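Long-range contact in hydrazine synthase subunit alpha (Candidatus Kuenenia stuttgartiensis, PDB 5C2V), which catalyses, within the hydrazine synthase complex, the condensation of hydroxylamine with ammonia to give hydrazine: residues 429-434 / 546-551. Numbering follows the deposited sequence.
Sequences GTWICF and AYLRPY
Leu548 lays its isobutyl group against the backbone of Gly429 and Thr430 in a small, buried van der Waals contact, with no hydrogen bond between the two segments. Residues 429-434 run along strand 428-433, the middle one of a three-stranded mixed sheet, between strands 517-522 and 553-556; residues 546-551 belong to the loop that leads into strand 553-556, which carries Cys556, a covalent attachment point of the pentacoordinated heme c of the middle domain. Backbone bonds from Thr430 to His552 and Arg554 join the strand to the end of this loop and the start of strand 553-556.

The leucine's CG lies beside its backbone N (chi1 -64°), anti to the carbonyl carbon, which brings it 4.0 Å from Thr430 O; the CD1 branch beyond does most of the touching. Leu548 CD1 lies 3.9 Å from Gly429 C and 4.4 Å from Trp431 CD1, near the plane of the indole and at its edge. Thr430 O lies beside both methyls, 3.6 Å from Leu548 CD2.

Gly429 has no side chain, so its backbone meets the loop directly; its CA lies 4.5 Å from Tyr551 CA, consistent with a close approach of the two chains. Thr430 turns its side chain away from the loop, its OG1 bonding to Trp580, while the Trp431 ring, hydrogen-bonded through NE1 to Gln521, touches that heme.

Without polar bonds of its own, the contact relies on shape: an aliphatic side chain fills in beside strand backbone and indole edge.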
ATOM      1  N   GLY D 429     -12.475 -16.307  31.834  1.00 75.69           N
ATOM      2  CA  GLY D 429     -13.522 -15.416  31.365  1.00 54.63           C
ATOM      3  C   GLY D 429     -14.156 -15.971  30.103  1.00 49.71           C
ATOM      4  O   GLY D 429     -13.874 -17.102  29.722  1.00 54.33           O
ATOM      5  N   THR D 430     -15.019 -15.194  29.455  1.00 45.94           N
ATOM      6  CA  THR D 430     -15.734 -15.692  28.280  1.00 51.00           C
ATOM      7  C   THR D 430     -15.749 -14.730  27.090  1.00 49.04           C
ATOM      8  O   THR D 430     -15.514 -13.528  27.231  1.00 46.63           O
ATOM      9  CB  THR D 430     -17.201 -16.032  28.625  1.00 60.76           C
ATOM     10  OG1 THR D 430     -17.840 -14.883  29.194  1.00 46.39           O
ATOM     11  CG2 THR D 430     -17.273 -17.188  29.611  1.00 33.80           C
ATOM     12  N   TRP D 431     -16.031 -15.265  25.906  1.00 53.89           N
ATOM     13  CA  TRP D 431     -16.306 -14.397  24.767  1.00 48.48           C
ATOM     14  C   TRP D 431     -17.262 -15.056  23.779  1.00 46.83           C
ATOM     15  O   TRP D 431     -17.320 -16.284  23.669  1.00 40.84           O
ATOM     16  CB  TRP D 431     -15.008 -13.975  24.064  1.00 53.43           C
ATOM     17  CG  TRP D 431     -14.274 -15.066  23.347  1.00 60.74           C
ATOM     18  CD1 TRP D 431     -13.234 -15.806  23.826  1.00 66.43           C
ATOM     19  CD2 TRP D 431     -14.505 -15.521  22.007  1.00 58.75           C
ATOM     20  NE1 TRP D 431     -12.810 -16.700  22.873  1.00 62.49           N
ATOM     21  CE2 TRP D 431     -13.577 -16.547  21.748  1.00 52.07           C
ATOM     22  CE3 TRP D 431     -15.413 -15.164  21.005  1.00 55.41           C
ATOM     23  CZ2 TRP D 431     -13.528 -17.220  20.529  1.00 63.75           C
ATOM     24  CZ3 TRP D 431     -15.364 -15.834  19.795  1.00 60.61           C
ATOM     25  CH2 TRP D 431     -14.428 -16.849  19.567  1.00 56.93           C
ATOM     26  N   ILE D 432     -18.022 -14.220  23.078  1.00 33.39           N
ATOM     27  CA  ILE D 432     -19.048 -14.684  22.159  1.00 40.87           C
ATOM     28  C   ILE D 432     -19.154 -13.807  20.907  1.00 49.77           C
ATOM     29  O   ILE D 432     -19.166 -12.570  20.981  1.00 42.91           O
ATOM     30  CB  ILE D 432     -20.425 -14.749  22.864  1.00 58.90           C
ATOM     31  CG1 ILE D 432     -21.544 -15.048  21.864  1.00 51.02           C
ATOM     32  CG2 ILE D 432     -20.707 -13.460  23.617  1.00 54.40           C
ATOM     33  CD1 ILE D 432     -22.910 -15.180  22.500  1.00 63.75           C
ATOM     34  N   CYS D 433     -19.220 -14.471  19.758  1.00 59.62           N
ATOM     35  CA  CYS D 433     -19.468 -13.816  18.483  1.00 57.97           C
ATOM     36  C   CYS D 433     -20.807 -14.289  17.930  1.00 54.28           C
ATOM     37  O   CYS D 433     -21.066 -15.492  17.854  1.00 53.49           O
ATOM     38  CB  CYS D 433     -18.343 -14.112  17.490  1.00 59.69           C
ATOM     39  SG  CYS D 433     -18.510 -13.263  15.902  1.00 49.41           S
ATOM     40  N   PHE D 434     -21.653 -13.339  17.550  1.00 47.58           N
ATOM     41  CA  PHE D 434     -23.001 -13.653  17.092  1.00 41.78           C
ATOM     42  C   PHE D 434     -22.999 -14.260  15.691  1.00 58.20           C
ATOM     43  O   PHE D 434     -23.749 -15.193  15.414  1.00 56.56           O
ATOM     44  CB  PHE D 434     -23.872 -12.399  17.132  1.00 46.14           C
ATOM     45  CG  PHE D 434     -23.950 -11.765  18.492  1.00 52.76           C
ATOM     46  CD1 PHE D 434     -24.148 -12.543  19.622  1.00 59.96           C
ATOM     47  CD2 PHE D 434     -23.809 -10.396  18.644  1.00 51.85           C
ATOM     48  CE1 PHE D 434     -24.214 -11.966  20.877  1.00 45.19           C
ATOM     49  CE2 PHE D 434     -23.872  -9.813  19.898  1.00 54.61           C
ATOM     50  CZ  PHE D 434     -24.076 -10.600  21.014  1.00 51.41           C
ATOM     51  N   ALA D 546      -6.144  -9.642  21.977  1.00 58.85           N
ATOM     52  CA  ALA D 546      -7.324  -9.475  22.810  1.00 68.98           C
ATOM     53  C   ALA D 546      -7.057 -10.041  24.195  1.00 66.22           C
ATOM     54  O   ALA D 546      -6.257 -10.961  24.353  1.00 54.10           O
ATOM     55  CB  ALA D 546      -8.530 -10.154  22.176  1.00 50.81           C
ATOM     56  N   TYR D 547      -7.701  -9.463  25.201  1.00 66.07           N
ATOM     57  CA  TYR D 547      -7.513  -9.911  26.572  1.00 62.14           C
ATOM     58  C   TYR D 547      -8.797  -9.773  27.380  1.00 44.77           C
ATOM     59  O   TYR D 547      -9.537  -8.801  27.231  1.00 53.04           O
ATOM     60  CB  TYR D 547      -6.380  -9.127  27.238  1.00 49.63           C
ATOM     61  CG  TYR D 547      -6.478  -7.631  27.036  1.00 46.75           C
ATOM     62  CD1 TYR D 547      -5.910  -7.023  25.924  1.00 56.20           C
ATOM     63  CD2 TYR D 547      -7.142  -6.830  27.952  1.00 44.31           C
ATOM     64  CE1 TYR D 547      -5.999  -5.659  25.732  1.00 50.98           C
ATOM     65  CE2 TYR D 547      -7.236  -5.464  27.770  1.00 48.71           C
ATOM     66  CZ  TYR D 547      -6.662  -4.884  26.659  1.00 47.53           C
ATOM     67  OH  TYR D 547      -6.753  -3.523  26.472  1.00 47.66           O
ATOM     68  N   LEU D 548      -9.055 -10.756  28.233  1.00 50.78           N
ATOM     69  CA  LEU D 548     -10.221 -10.726  29.102  1.00 56.21           C
ATOM     70  C   LEU D 548      -9.800 -10.558  30.553  1.00 43.22           C
ATOM     71  O   LEU D 548      -8.859 -11.203  31.010  1.00 62.28           O
ATOM     72  CB  LEU D 548     -11.048 -12.005  28.943  1.00 43.58           C
ATOM     73  CG  LEU D 548     -11.699 -12.277  27.586  1.00 57.74           C
ATOM     74  CD1 LEU D 548     -12.286 -13.681  27.552  1.00 44.49           C
ATOM     75  CD2 LEU D 548     -12.770 -11.240  27.283  1.00 43.72           C
ATOM     76  N   ARG D 549     -10.485  -9.679  31.272  1.00 43.74           N
ATOM     77  CA  ARG D 549     -10.303  -9.595  32.714  1.00 58.65           C
ATOM     78  C   ARG D 549     -11.014 -10.789  33.345  1.00 53.47           C
ATOM     79  O   ARG D 549     -11.892 -11.381  32.717  1.00 60.49           O
ATOM     80  CB  ARG D 549     -10.838  -8.268  33.264  1.00 46.29           C
ATOM     81  CG  ARG D 549     -10.131  -7.024  32.732  1.00 51.59           C
ATOM     82  CD  ARG D 549      -8.616  -7.202  32.665  1.00 61.29           C
ATOM     83  NE  ARG D 549      -8.036  -7.635  33.936  1.00 62.70           N
ATOM     84  CZ  ARG D 549      -7.634  -6.811  34.898  1.00 61.81           C
ATOM     85  NH1 ARG D 549      -7.749  -5.499  34.746  1.00 51.01           N
ATOM     86  NH2 ARG D 549      -7.117  -7.302  36.016  1.00 50.64           N
ATOM     87  N   PRO D 550     -10.619 -11.170  34.573  1.00 72.74           N
ATOM     88  CA  PRO D 550     -11.260 -12.296  35.263  1.00 79.33           C
ATOM     89  C   PRO D 550     -12.782 -12.173  35.333  1.00 69.49           C
ATOM     90  O   PRO D 550     -13.293 -11.085  35.603  1.00 41.91           O
ATOM     91  CB  PRO D 550     -10.647 -12.236  36.662  1.00 59.52           C
ATOM     92  CG  PRO D 550      -9.300 -11.651  36.442  1.00 60.62           C
ATOM     93  CD  PRO D 550      -9.465 -10.650  35.331  1.00 67.31           C
ATOM     94  N   TYR D 551     -13.479 -13.273  35.043  1.00 61.38           N
ATOM     95  CA  TYR D 551     -14.943 -13.363  35.126  1.00 70.60           C
ATOM     96  C   TYR D 551     -15.655 -12.510  34.069  1.00 65.16           C
ATOM     97  O   TYR D 551     -16.855 -12.658  33.843  1.00 57.04           O
ATOM     98  CB  TYR D 551     -15.424 -12.975  36.532  1.00 63.63           C
ATOM     99  CG  TYR D 551     -16.927 -12.922  36.678  1.00 55.66           C
ATOM    100  CD1 TYR D 551     -17.681 -14.086  36.729  1.00 55.55           C
ATOM    101  CD2 TYR D 551     -17.592 -11.705  36.758  1.00 67.52           C
ATOM    102  CE1 TYR D 551     -19.057 -14.041  36.859  1.00 51.72           C
ATOM    103  CE2 TYR D 551     -18.966 -11.650  36.887  1.00 59.53           C
ATOM    104  CZ  TYR D 551     -19.693 -12.820  36.938  1.00 61.42           C
ATOM    105  OH  TYR D 551     -21.063 -12.769  37.068  1.00 80.91           O
TER